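PDB 3VIU: phosphoribosylformylglycinamidine synthase 2 from Thermus thermophilus, which is a large single-chain member of the AIR synthase-related (PurM-like) family that holds adenosine-5'-diphosphate and a magnesium ion. Local coordinates for residues M37-E40 with H41-Y44; E131-S134 with R135-L138; A146-G149 with N150-V154; L180-E183 with E184-K187; L596-E599 with K600-E604. All blocks are in the same frame, centred on the assembly; numbering follows the deposited sequence.

Interaction 1 of 5, residues M37-E40 with H41-Y44. With ADP (adenosine-5'-diphosphate), chain B.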
loop_
_atom_site.group_PDB
_atom_site.type_symbol
_atom_site.label_atom_id
_atom_site.label_comp_id
_atom_site.label_asym_id
_atom_site.label_seq_id
_atom_site.Cartn_x
_atom_site.Cartn_y
_atom_site.Cartn_z
HETATM N N MSE A 37 15.060 8.596 -17.177
HETATM C CA MSE A 37 15.732 8.001 -16.023
HETATM C C MSE A 37 16.003 8.998 -14.900
HETATM O O MSE A 37 16.155 8.609 -13.744
HETATM C CB MSE A 37 17.045 7.341 -16.452
HETATM C CG MSE A 37 16.853 6.066 -17.261
HETATM SE SE MSE A 37 15.922 4.651 -16.272
HETATM C CE MSE A 37 17.413 3.982 -15.218
ATOM N N TRP A 38 16.049 10.280 -15.243
ATOM C CA TRP A 38 16.305 11.330 -14.267
ATOM C C TRP A 38 15.045 12.055 -13.793
ATOM O O TRP A 38 15.124 13.007 -13.016
ATOM C CB TRP A 38 17.311 12.325 -14.846
ATOM C CG TRP A 38 18.727 11.877 -14.674
ATOM C CD1 TRP A 38 19.174 10.590 -14.562
ATOM C CD2 TRP A 38 19.886 12.715 -14.566
ATOM N NE1 TRP A 38 20.535 10.575 -14.385
ATOM C CE2 TRP A 38 20.999 11.866 -14.386
ATOM C CE3 TRP A 38 20.091 14.103 -14.606
ATOM C CZ2 TRP A 38 22.301 12.356 -14.244
ATOM C CZ3 TRP A 38 21.386 14.589 -14.466
ATOM C CH2 TRP A 38 22.474 13.716 -14.287
ATOM N N SER A 39 13.886 11.607 -14.266
ATOM C CA SER A 39 12.615 12.206 -13.865
ATOM C C SER A 39 12.357 11.781 -12.417
ATOM O O SER A 39 12.866 10.747 -11.977
ATOM C CB SER A 39 11.476 11.705 -14.766
ATOM O OG SER A 39 11.192 10.334 -14.526
ATOM N N GLU A 40 11.575 12.560 -11.675
ATOM C CA GLU A 40 11.320 12.214 -10.278
ATOM C C GLU A 40 10.768 10.804 -10.121
ATOM O O GLU A 40 11.094 10.112 -9.161
ATOM C CB GLU A 40 10.346 13.206 -9.632
ATOM C CG GLU A 40 10.244 13.050 -8.114
ATOM C CD GLU A 40 11.440 13.635 -7.376
ATOM O OE1 GLU A 40 11.697 13.218 -6.223
ATOM O OE2 GLU A 40 12.115 14.522 -7.942
ATOM N N HIS A 41 9.935 10.382 -11.070
ATOM C CA HIS A 41 9.327 9.055 -11.022
ATOM C C HIS A 41 10.372 7.961 -10.849
ATOM O O HIS A 41 10.246 7.106 -9.976
ATOM C CB HIS A 41 8.516 8.781 -12.293
ATOM C CG HIS A 41 7.769 7.481 -12.260
ATOM N ND1 HIS A 41 6.565 7.331 -11.606
ATOM C CD2 HIS A 41 8.085 6.258 -12.746
ATOM C CE1 HIS A 41 6.173 6.072 -11.689
ATOM N NE2 HIS A 41 7.078 5.398 -12.375
ATOM N N CYS A 42 11.412 8.002 -11.674
ATOM C CA CYS A 42 12.474 7.002 -11.624
ATOM C C CYS A 42 13.643 7.320 -10.698
ATOM O O CYS A 42 14.202 6.426 -10.069
ATOM C CB CYS A 42 13.034 6.758 -13.029
ATOM S SG CYS A 42 11.875 6.024 -14.206
ATOM N N ALA A 43 14.005 8.591 -10.601
ATOM C CA ALA A 43 15.155 8.978 -9.794
ATOM C C ALA A 43 14.914 9.346 -8.334
ATOM O O ALA A 43 15.852 9.278 -7.534
ATOM C CB ALA A 43 15.904 10.117 -10.494
ATOM N N TYR A 44 13.689 9.739 -7.978
ATOM C CA TYR A 44 13.399 10.107 -6.592
ATOM C C TYR A 44 14.354 11.212 -6.132
ATOM O O TYR A 44 14.838 11.197 -5.005
ATOM C CB TYR A 44 13.578 8.890 -5.680
ATOM C CG TYR A 44 12.485 7.862 -5.793
ATOM C CD1 TYR A 44 12.218 7.210 -7.006
ATOM C CD2 TYR A 44 11.678 7.567 -4.697
ATOM C CE1 TYR A 44 11.166 6.299 -7.116
ATOM C CE2 TYR A 44 10.629 6.666 -4.800
ATOM C CZ TYR A 44 10.374 6.039 -6.004
ATOM O OH TYR A 44 9.312 5.173 -6.080
HETATM P PB ADP B . 9.418 -0.032 -9.710
HETATM O O1B ADP B . 9.599 1.096 -10.665
HETATM O O2B ADP B . 7.894 -0.050 -9.192
HETATM O O3B ADP B . 9.788 -1.473 -10.504
HETATM P PA ADP B . 10.839 1.695 -8.146
HETATM O O1A ADP B . 12.048 2.035 -8.945
HETATM O O2A ADP B . 9.636 2.697 -8.567
HETATM O O3A ADP B . 10.420 0.131 -8.423
HETATM O "O5'" ADP B . 11.092 1.883 -6.543
HETATM C "C5'" ADP B . 12.479 2.196 -6.307
HETATM C "C4'" ADP B . 13.091 1.394 -5.122
HETATM O "O4'" ADP B . 13.150 2.214 -3.910
HETATM C "C3'" ADP B . 12.294 0.125 -4.726
HETATM O "O3'" ADP B . 13.199 -0.882 -4.253
HETATM C "C2'" ADP B . 11.349 0.630 -3.636
HETATM O "O2'" ADP B . 10.913 -0.418 -2.766
HETATM C "C1'" ADP B . 12.181 1.703 -2.928
HETATM N N9 ADP B . 11.338 2.790 -2.412
HETATM C C8 ADP B . 10.769 3.795 -3.144
HETATM N N7 ADP B . 10.087 4.591 -2.373
HETATM C C5 ADP B . 10.167 4.155 -1.099
HETATM C C6 ADP B . 9.649 4.595 0.147
HETATM N N6 ADP B . 8.857 5.726 0.219
HETATM N N1 ADP B . 9.945 3.887 1.260
HETATM C C2 ADP B . 10.712 2.786 1.212
HETATM N N3 ADP B . 11.218 2.341 0.060
HETATM C C4 ADP B . 10.975 2.985 -1.102
#
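The Y44 ring is approached obliquely by E40 O, which lies 3.8 Å from Y44 CD1, while C42 C sits in the ring plane at its edge. Y44 directly follows the one-turn helix 40-43, whose N-cap position is S39. As the first residue beyond the helix, it carries the ring that meets ADP (chain B), again obliquely, with N7 of the nucleotide 3.2 Å from Y44 CE2; Y44 thus brings the linker domain into the nucleotide pocket. The other large flat group, the indole of W38, packs edge-to-face with F34, and its NE1 is hydrogen-bonded to A359 O. S39 O takes a straight bond from A43 N (2.8 Å, 168°) and a weak one from C42 N. S39 OG is engaged with V36 O. At the other end Y44 N bonds E40 O at 2.9 Å, and Y44 itself leaves the helix with positive phi. Y44 OH makes a weak hydrogen bond with V524 N. E40 folds back over this exit: a bend at chi2 (76°) brings its carboxylate to N46 N, and E40 OE1 ends 3.3 Å from Y44 C.

Interaction 2 of 5, residues E131-S134 with R135-L138; sequences EARS and RYLL
R133 and L137, one turn apart, pack with the leucine under the arginine's flat end, at the start of helix 132-152. This helix is the connection of a beta-alpha-beta crossover between the parallel strands 116-126 and 156-163. R133 runs straight out from CG to NE, having CG anti to the backbone N (chi1 -173°), and its guanidinium has L137 CD1 3.8 Å from NE, over the centre of one face. The polar end is held elsewhere: NH2 is hydrogen-bonded to A92 O.

R135 is a second arginine with a different solution. Its chain bends at chi3 (-61°), bringing the guanidinium back over the preceding turn, where A132 CA lies 3.8 Å from NH2 on one face, offset toward the rim. R135 NH1 makes a weak bond to E130 O, and the side chain also touches V722 of helix 708-723.

S134 turns its OG inward to P128 O, so this buried hydroxyl has a partner in the loop before the helix. Regular helical bonds join the turns; the straightest runs from L137 N to R133 O (2.8 Å, 173°). E131, at the N-cap position, pairs with R168 through OE1. One turn on from S134, L138 CB lies 3.4 Å from S134 O.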
loop_
_atom_site.group_PDB
_atom_site.type_symbol
_atom_site.label_atom_id
_atom_site.label_comp_id
_atom_site.label_asym_id
_atom_site.label_seq_id
_atom_site.Cartn_x
_atom_site.Cartn_y
_atom_site.Cartn_z
ATOM N N GLU A 131 -20.158 14.130 -5.863
ATOM C CA GLU A 131 -19.725 14.711 -7.129
ATOM C C GLU A 131 -19.593 13.684 -8.243
ATOM O O GLU A 131 -19.015 12.614 -8.056
ATOM C CB GLU A 131 -18.406 15.434 -6.921
ATOM C CG GLU A 131 -18.569 16.631 -6.036
ATOM C CD GLU A 131 -17.260 17.178 -5.537
ATOM O OE1 GLU A 131 -16.260 17.072 -6.277
ATOM O OE2 GLU A 131 -17.235 17.725 -4.410
ATOM N N ALA A 132 -20.128 14.032 -9.408
ATOM C CA ALA A 132 -20.115 13.158 -10.572
ATOM C C ALA A 132 -18.763 12.548 -10.903
ATOM O O ALA A 132 -18.668 11.341 -11.117
ATOM C CB ALA A 132 -20.654 13.904 -11.792
ATOM N N ARG A 133 -17.716 13.362 -10.953
ATOM C CA ARG A 133 -16.412 12.814 -11.297
ATOM C C ARG A 133 -15.941 11.804 -10.268
ATOM O O ARG A 133 -15.405 10.757 -10.626
ATOM C CB ARG A 133 -15.361 13.918 -11.477
ATOM C CG ARG A 133 -14.022 13.382 -12.001
ATOM C CD ARG A 133 -13.057 14.506 -12.370
ATOM N NE ARG A 133 -11.707 14.045 -12.706
ATOM C CZ ARG A 133 -11.421 13.145 -13.647
ATOM N NH1 ARG A 133 -12.393 12.584 -14.356
ATOM N NH2 ARG A 133 -10.157 12.819 -13.895
ATOM N N SER A 134 -16.152 12.096 -8.991
ATOM C CA SER A 134 -15.730 11.163 -7.957
ATOM C C SER A 134 -16.359 9.796 -8.196
ATOM O O SER A 134 -15.684 8.772 -8.096
ATOM C CB SER A 134 -16.115 11.678 -6.571
ATOM O OG SER A 134 -15.450 12.886 -6.281
ATOM N N ARG A 135 -17.650 9.779 -8.516
ATOM C CA ARG A 135 -18.336 8.519 -8.777
ATOM C C ARG A 135 -17.733 7.856 -10.005
ATOM O O ARG A 135 -17.501 6.649 -10.024
ATOM C CB ARG A 135 -19.833 8.740 -9.012
ATOM C CG ARG A 135 -20.639 9.064 -7.766
ATOM C CD ARG A 135 -22.136 8.842 -8.016
ATOM N NE ARG A 135 -22.676 9.686 -9.085
ATOM C CZ ARG A 135 -23.048 10.958 -8.934
ATOM N NH1 ARG A 135 -22.947 11.549 -7.747
ATOM N NH2 ARG A 135 -23.525 11.640 -9.972
ATOM N N TYR A 136 -17.483 8.653 -11.036
ATOM C CA TYR A 136 -16.905 8.130 -12.265
ATOM C C TYR A 136 -15.567 7.421 -11.998
ATOM O O TYR A 136 -15.386 6.262 -12.363
ATOM C CB TYR A 136 -16.697 9.266 -13.274
ATOM C CG TYR A 136 -16.068 8.820 -14.575
ATOM C CD1 TYR A 136 -16.829 8.201 -15.565
ATOM C CD2 TYR A 136 -14.706 8.997 -14.807
ATOM C CE1 TYR A 136 -16.251 7.767 -16.753
ATOM C CE2 TYR A 136 -14.115 8.567 -15.990
ATOM C CZ TYR A 136 -14.894 7.952 -16.959
ATOM O OH TYR A 136 -14.310 7.511 -18.129
ATOM N N LEU A 137 -14.635 8.121 -11.363
ATOM C CA LEU A 137 -13.323 7.551 -11.075
ATOM C C LEU A 137 -13.410 6.282 -10.236
ATOM O O LEU A 137 -12.691 5.317 -10.488
ATOM C CB LEU A 137 -12.442 8.595 -10.380
ATOM C CG LEU A 137 -12.058 9.769 -11.286
ATOM C CD1 LEU A 137 -11.456 10.930 -10.493
ATOM C CD2 LEU A 137 -11.084 9.258 -12.323
ATOM N N LEU A 138 -14.296 6.285 -9.245
ATOM C CA LEU A 138 -14.477 5.131 -8.371
ATOM C C LEU A 138 -14.956 3.947 -9.210
ATOM O O LEU A 138 -14.456 2.832 -9.067
ATOM C CB LEU A 138 -15.517 5.446 -7.295
ATOM C CG LEU A 138 -15.489 4.727 -5.939
ATOM C CD1 LEU A 138 -16.908 4.716 -5.354
ATOM C CD2 LEU A 138 -14.985 3.314 -6.085
#

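Interaction 3 of 5, residues A146-G149 with N150-V154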
loop_
_atom_site.group_PDB
_atom_site.type_symbol
_atom_site.label_atom_id
_atom_site.label_comp_id
_atom_site.label_asym_id
_atom_site.label_seq_id
_atom_site.Cartn_x
_atom_site.Cartn_y
_atom_site.Cartn_z
ATOM N N ALA A 146 -10.829 -5.013 -10.744
ATOM C CA ALA A 146 -11.512 -6.305 -10.776
ATOM C C ALA A 146 -11.150 -7.064 -12.050
ATOM O O ALA A 146 -10.943 -8.280 -12.023
ATOM C CB ALA A 146 -13.034 -6.103 -10.703
ATOM N N PHE A 147 -11.077 -6.339 -13.160
ATOM C CA PHE A 147 -10.747 -6.945 -14.442
ATOM C C PHE A 147 -9.410 -7.670 -14.442
ATOM O O PHE A 147 -9.330 -8.833 -14.822
ATOM C CB PHE A 147 -10.739 -5.886 -15.547
ATOM C CG PHE A 147 -9.989 -6.308 -16.783
ATOM C CD1 PHE A 147 -8.800 -5.673 -17.141
ATOM C CD2 PHE A 147 -10.461 -7.349 -17.582
ATOM C CE1 PHE A 147 -8.088 -6.065 -18.280
ATOM C CE2 PHE A 147 -9.758 -7.751 -18.725
ATOM C CZ PHE A 147 -8.569 -7.104 -19.073
ATOM N N TYR A 148 -8.357 -6.991 -14.013
ATOM C CA TYR A 148 -7.049 -7.617 -14.020
ATOM C C TYR A 148 -6.917 -8.727 -12.995
ATOM O O TYR A 148 -6.516 -9.840 -13.327
ATOM C CB TYR A 148 -5.958 -6.568 -13.796
ATOM C CG TYR A 148 -4.651 -6.966 -14.423
ATOM C CD1 TYR A 148 -3.823 -7.901 -13.815
ATOM C CD2 TYR A 148 -4.275 -6.460 -15.667
ATOM C CE1 TYR A 148 -2.647 -8.327 -14.436
ATOM C CE2 TYR A 148 -3.110 -6.879 -16.292
ATOM C CZ TYR A 148 -2.304 -7.812 -15.674
ATOM O OH TYR A 148 -1.168 -8.244 -16.300
ATOM N N GLY A 149 -7.262 -8.414 -11.754
ATOM C CA GLY A 149 -7.167 -9.383 -10.678
ATOM C C GLY A 149 -8.003 -10.629 -10.864
ATOM O O GLY A 149 -7.526 -11.736 -10.624
ATOM N N ASN A 150 -9.252 -10.466 -11.281
ATOM C CA ASN A 150 -10.113 -11.620 -11.486
ATOM C C ASN A 150 -9.617 -12.475 -12.641
ATOM O O ASN A 150 -9.741 -13.701 -12.613
ATOM C CB ASN A 150 -11.550 -11.175 -11.747
ATOM C CG ASN A 150 -12.232 -10.641 -10.491
ATOM O OD1 ASN A 150 -13.370 -10.179 -10.549
ATOM N ND2 ASN A 150 -11.539 -10.709 -9.352
ATOM N N ALA A 151 -9.048 -11.829 -13.653
ATOM C CA ALA A 151 -8.537 -12.550 -14.804
ATOM C C ALA A 151 -7.219 -13.262 -14.508
ATOM O O ALA A 151 -6.981 -14.353 -15.025
ATOM C CB ALA A 151 -8.365 -11.607 -15.979
ATOM N N ILE A 152 -6.364 -12.669 -13.676
ATOM C CA ILE A 152 -5.081 -13.301 -13.390
ATOM C C ILE A 152 -5.106 -14.286 -12.229
ATOM O O ILE A 152 -4.136 -14.994 -12.002
ATOM C CB ILE A 152 -3.952 -12.251 -13.163
ATOM C CG1 ILE A 152 -2.588 -12.912 -13.404
ATOM C CG2 ILE A 152 -4.009 -11.692 -11.746
ATOM C CD1 ILE A 152 -1.475 -11.936 -13.733
ATOM N N GLY A 153 -6.214 -14.332 -11.496
ATOM C CA GLY A 153 -6.327 -15.272 -10.391
ATOM C C GLY A 153 -5.810 -14.833 -9.033
ATOM O O GLY A 153 -5.549 -15.673 -8.176
ATOM N N VAL A 154 -5.642 -13.530 -8.831
ATOM C CA VAL A 154 -5.171 -13.023 -7.552
ATOM C C VAL A 154 -6.274 -12.164 -6.955
ATOM O O VAL A 154 -6.688 -11.170 -7.549
ATOM C CB VAL A 154 -3.895 -12.183 -7.712
ATOM C CG1 VAL A 154 -3.449 -11.654 -6.359
ATOM C CG2 VAL A 154 -2.793 -13.034 -8.335
#
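The backbone from A146 to I152 is the last part of helix 132-152, with bonds from N150 N to A146 O (2.9 Å), A151 N to F147 O and I152 N to Y148 O. The helix then stops in a Schellman-like ending. G153 has positive phi (87°), a conformation that calls for glycine because a CB would jam against the carbonyl of I152, and V154 N turns back to G149 O at 3.2 Å. This is the six-to-one bond of such an ending; G153 N reaches the same oxygen only weakly, at 3.0 Å, so G149 O receives two donors as the chain turns away.

Side chains follow the same spacing. Y148 and I152 cross at a slant, CE1 of the ring 3.9 Å from CD1 of the isoleucine; with CG1 anti to the backbone N (chi1 -158°), I152 sends CD1 toward the ring. A151 CB presses on F147 O at 3.2 Å, and N150 CB lies close to A146 O. The Y148 hydroxyl is taken by E306 OE2.

Around this helix end, Y148 and I152 pack on L107 of helix 95-112, F147 and A151 lean on P235 at the start of helix 235-250, and V154 meets P117 and L120 of strand 116-126.

Interaction 4 of 5, residues L180-E183 with E184-K187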
loop_
_atom_site.group_PDB
_atom_site.type_symbol
_atom_site.label_atom_id
_atom_site.label_comp_id
_atom_site.label_asym_id
_atom_site.label_seq_id
_atom_site.Cartn_x
_atom_site.Cartn_y
_atom_site.Cartn_z
ATOM N N LEU A 180 4.023 -15.142 -1.775
ATOM C CA LEU A 180 4.762 -16.051 -0.914
ATOM C C LEU A 180 5.714 -16.911 -1.711
ATOM O O LEU A 180 5.529 -17.139 -2.909
ATOM C CB LEU A 180 3.827 -16.929 -0.060
ATOM C CG LEU A 180 3.110 -18.188 -0.553
ATOM C CD1 LEU A 180 4.085 -19.194 -1.129
ATOM C CD2 LEU A 180 2.384 -18.819 0.618
ATOM N N LEU A 181 6.747 -17.380 -1.031
ATOM C CA LEU A 181 7.751 -18.215 -1.652
ATOM C C LEU A 181 8.534 -18.948 -0.582
ATOM O O LEU A 181 8.429 -18.649 0.611
ATOM C CB LEU A 181 8.714 -17.356 -2.472
ATOM C CG LEU A 181 9.566 -16.364 -1.676
ATOM C CD1 LEU A 181 10.678 -15.833 -2.564
ATOM C CD2 LEU A 181 8.710 -15.222 -1.149
ATOM N N ARG A 182 9.317 -19.921 -1.023
ATOM C CA ARG A 182 10.162 -20.687 -0.134
ATOM C C ARG A 182 11.415 -19.836 -0.053
ATOM O O ARG A 182 11.941 -19.418 -1.078
ATOM C CB ARG A 182 10.467 -22.048 -0.755
ATOM C CG ARG A 182 9.219 -22.887 -1.014
ATOM C CD ARG A 182 8.573 -23.272 0.291
ATOM N NE ARG A 182 9.510 -24.063 1.076
ATOM C CZ ARG A 182 9.361 -24.364 2.361
ATOM N NH1 ARG A 182 8.299 -23.937 3.034
ATOM N NH2 ARG A 182 10.287 -25.096 2.968
ATOM N N GLU A 183 11.871 -19.558 1.161
ATOM C CA GLU A 183 13.051 -18.728 1.368
ATOM C C GLU A 183 14.192 -19.136 0.430
ATOM O O GLU A 183 14.827 -18.296 -0.213
ATOM C CB GLU A 183 13.500 -18.829 2.830
ATOM C CG GLU A 183 14.297 -17.633 3.320
ATOM C CD GLU A 183 14.551 -17.674 4.816
ATOM O OE1 GLU A 183 13.600 -17.976 5.571
ATOM O OE2 GLU A 183 15.696 -17.394 5.236
ATOM N N GLU A 184 14.425 -20.438 0.358
ATOM C CA GLU A 184 15.471 -21.020 -0.475
ATOM C C GLU A 184 15.466 -20.512 -1.919
ATOM O O GLU A 184 16.471 -20.621 -2.620
ATOM C CB GLU A 184 15.310 -22.538 -0.473
ATOM C CG GLU A 184 13.958 -22.989 -1.026
ATOM C CD GLU A 184 13.651 -24.445 -0.738
ATOM O OE1 GLU A 184 14.509 -25.306 -1.035
ATOM O OE2 GLU A 184 12.548 -24.725 -0.217
ATOM N N HIS A 185 14.336 -19.960 -2.358
ATOM C CA HIS A 185 14.190 -19.466 -3.727
ATOM C C HIS A 185 14.256 -17.955 -3.859
ATOM O O HIS A 185 13.966 -17.420 -4.930
ATOM C CB HIS A 185 12.854 -19.927 -4.308
ATOM C CG HIS A 185 12.705 -21.411 -4.383
ATOM N ND1 HIS A 185 11.476 -22.031 -4.437
ATOM C CD2 HIS A 185 13.629 -22.400 -4.432
ATOM C CE1 HIS A 185 11.648 -23.338 -4.515
ATOM N NE2 HIS A 185 12.945 -23.588 -4.514
ATOM N N LEU A 186 14.626 -17.262 -2.791
ATOM C CA LEU A 186 14.684 -15.808 -2.847
ATOM C C LEU A 186 15.643 -15.267 -3.907
ATOM O O LEU A 186 16.863 -15.356 -3.759
ATOM C CB LEU A 186 15.052 -15.242 -1.475
ATOM C CG LEU A 186 15.177 -13.719 -1.370
ATOM C CD1 LEU A 186 14.087 -13.029 -2.167
ATOM C CD2 LEU A 186 15.102 -13.323 0.097
ATOM N N LYS A 187 15.077 -14.704 -4.973
ATOM C CA LYS A 187 15.874 -14.139 -6.059
ATOM C C LYS A 187 15.724 -12.619 -6.154
ATOM O O LYS A 187 14.733 -12.047 -5.699
ATOM C CB LYS A 187 15.490 -14.779 -7.400
ATOM C CG LYS A 187 14.097 -14.423 -7.903
ATOM C CD LYS A 187 13.798 -15.119 -9.230
ATOM C CE LYS A 187 12.343 -14.918 -9.663
ATOM N NZ LYS A 187 11.995 -15.736 -10.860
HETATM O O HOH W 1 8.945 -20.847 -3.564
#
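A water bridges R182 and H185, accepting from R182 N at 2.7 Å and sitting 2.9 Å from H185 ND1. It spans a 3-10 turn that ends strand 172-182 and redirects the chain toward strand 196-201. Two successive i+3 bonds define the turn, from H185 N to R182 O and from L186 N to E183 O, each 2.8 Å long.

R182 illustrates how one side chain can serve several neighbours at such a corner. Its chain is bent at chi2 and chi3, which brings the guanidinium edge to E184 OE2; the salt bridge through R182 NE is weak at 3.4 Å, and the two flat groups stand 60° apart. R182 also makes a cation-pi contact with W78. Its CB makes an off-centre CH-pi contact with the imidazole of H185, and E184 CG covers part of one face of that ring; both lie over the same side of the imidazole. H185 further touches I249 and E250 of helix 235-250.

E183 points its carboxylate to R73, a salt bridge to strand 70-75 of the same sheet. On the apolar side L181 reaches across the turn, its CD1 4.0 Å from L186 CA and 4.4 Å from L186 CD1.

Interaction 5 of 5, residues L596-E599 with K600-E604; sequences LGRE and KAVQE
R598 and V602, a turn apart, provide the apolar part of this contact on helix 596-611. The arginine chain bends at chi2 and chi3, close to 65° and 70°, and this doubling back puts its CD 3.7 Å from V602 CG2. The same methyl lies 3.2 Å from R598 O, so the valine is pressed against the backbone as well as against the side chain. In the same way Q603 CG packs 3.0 Å from E599 O.

Backbone bonds repeat with i+4 spacing. K600 N donates to L596 O at 3.0 Å and A601 N to G597 O at 3.2 Å, followed by V602 N to R598 O and Q603 N to E599 O. Nearer the helix start, R598 N bonds D595 OD1.

Charged groups divide between inside and outside. Buried E599 bends at chi2 and sends OE2 to both R471 and S659 OG, a double hold that probably keeps the carboxylate ionised. The E599 side chain is about 10 Å from the magnesium ion, and its partner R471 adjoins N472 of the metal site. K600 NZ forms a salt bridge with E604 OE1 (2.9 Å), met on the syn side of the carboxylate.

Within the fold, E599 and Q603 face helix 458-475, while L596 and K600 pack on helix 495-515, and R598 lies over the loop containing L682 and P683.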
loop_
_atom_site.group_PDB
_atom_site.type_symbol
_atom_site.label_atom_id
_atom_site.label_comp_id
_atom_site.label_asym_id
_atom_site.label_seq_id
_atom_site.Cartn_x
_atom_site.Cartn_y
_atom_site.Cartn_z
ATOM N N LEU A 596 3.057 6.734 21.415
ATOM C CA LEU A 596 3.623 5.542 20.827
ATOM C C LEU A 596 3.946 4.474 21.859
ATOM O O LEU A 596 3.887 3.286 21.557
ATOM C CB LEU A 596 4.852 5.915 20.005
ATOM C CG LEU A 596 4.407 6.617 18.714
ATOM C CD1 LEU A 596 5.557 7.374 18.087
ATOM C CD2 LEU A 596 3.833 5.565 17.751
ATOM N N GLY A 597 4.261 4.889 23.082
ATOM C CA GLY A 597 4.564 3.922 24.120
ATOM C C GLY A 597 3.318 3.139 24.478
ATOM O O GLY A 597 3.356 1.913 24.631
ATOM N N ARG A 598 2.201 3.848 24.613
ATOM C CA ARG A 598 0.944 3.200 24.940
ATOM C C ARG A 598 0.545 2.290 23.773
ATOM O O ARG A 598 0.163 1.133 23.978
ATOM C CB ARG A 598 -0.146 4.250 25.190
ATOM C CG ARG A 598 -1.550 3.678 25.331
ATOM C CD ARG A 598 -1.678 2.790 26.559
ATOM N NE ARG A 598 -1.614 3.560 27.799
ATOM C CZ ARG A 598 -2.526 4.450 28.178
ATOM N NH1 ARG A 598 -3.587 4.693 27.420
ATOM N NH2 ARG A 598 -2.365 5.116 29.312
ATOM N N GLU A 599 0.651 2.821 22.553
ATOM C CA GLU A 599 0.297 2.080 21.348
ATOM C C GLU A 599 0.985 0.723 21.297
ATOM O O GLU A 599 0.338 -0.297 21.061
ATOM C CB GLU A 599 0.662 2.882 20.093
ATOM C CG GLU A 599 0.233 2.199 18.788
ATOM C CD GLU A 599 -1.280 2.076 18.641
ATOM O OE1 GLU A 599 -1.765 0.966 18.342
ATOM O OE2 GLU A 599 -1.987 3.087 18.814
ATOM N N LYS A 600 2.294 0.717 21.524
ATOM C CA LYS A 600 3.074 -0.521 21.502
ATOM C C LYS A 600 2.613 -1.496 22.587
ATOM O O LYS A 600 2.445 -2.691 22.332
ATOM C CB LYS A 600 4.566 -0.202 21.685
ATOM C CG LYS A 600 5.490 -1.416 21.688
ATOM C CD LYS A 600 6.952 -0.981 21.633
ATOM C CE LYS A 600 7.910 -2.163 21.494
ATOM N NZ LYS A 600 8.056 -2.965 22.748
ATOM N N ALA A 601 2.411 -0.987 23.796
ATOM C CA ALA A 601 1.978 -1.823 24.905
ATOM C C ALA A 601 0.592 -2.421 24.642
ATOM O O ALA A 601 0.333 -3.571 24.992
ATOM C CB ALA A 601 1.972 -1.011 26.199
ATOM N N VAL A 602 -0.293 -1.644 24.026
ATOM C CA VAL A 602 -1.635 -2.133 23.722
ATOM C C VAL A 602 -1.577 -3.228 22.654
ATOM O O VAL A 602 -2.276 -4.242 22.759
ATOM C CB VAL A 602 -2.564 -0.985 23.221
ATOM C CG1 VAL A 602 -3.877 -1.558 22.715
ATOM C CG2 VAL A 602 -2.845 0.000 24.352
ATOM N N GLN A 603 -0.743 -3.024 21.632
ATOM C CA GLN A 603 -0.605 -4.002 20.553
ATOM C C GLN A 603 -0.072 -5.335 21.075
ATOM O O GLN A 603 -0.496 -6.402 20.633
ATOM C CB GLN A 603 0.324 -3.477 19.447
ATOM C CG GLN A 603 -0.160 -2.207 18.757
ATOM C CD GLN A 603 0.359 -2.052 17.330
ATOM O OE1 GLN A 603 0.167 -1.015 16.706
ATOM N NE2 GLN A 603 1.008 -3.086 16.811
ATOM N N GLU A 604 0.861 -5.273 22.017
ATOM C CA GLU A 604 1.418 -6.489 22.585
ATOM C C GLU A 604 0.433 -7.097 23.563
ATOM O O GLU A 604 0.374 -8.318 23.712
ATOM C CB GLU A 604 2.749 -6.201 23.274
ATOM C CG GLU A 604 3.846 -5.872 22.280
ATOM C CD GLU A 604 5.103 -5.342 22.934
ATOM O OE1 GLU A 604 6.034 -4.941 22.194
ATOM O OE2 GLU A 604 5.158 -5.328 24.182
#

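Along the chain the five contacts come in numerical order without overlap. Interaction 1 belongs to the linker domain and reaches the nucleotide pocket. Interactions 2 and 3 mark the start and end of helix 132-152, their centres 23 Å apart, and so frame one beta-alpha-beta unit of the first N-terminal AIR synthase-related domain. Interaction 4 ends strand 172-182 of the same six-stranded sheet, its nearest atoms about 9 Å from interaction 3. Interaction 5 lies in the second C-terminal domain, 37 Å centre to centre from interaction 3 and across the middle of the chain. Paired sheets with the same strand orders recur in both halves, consistent with a duplicated PurM-like fold.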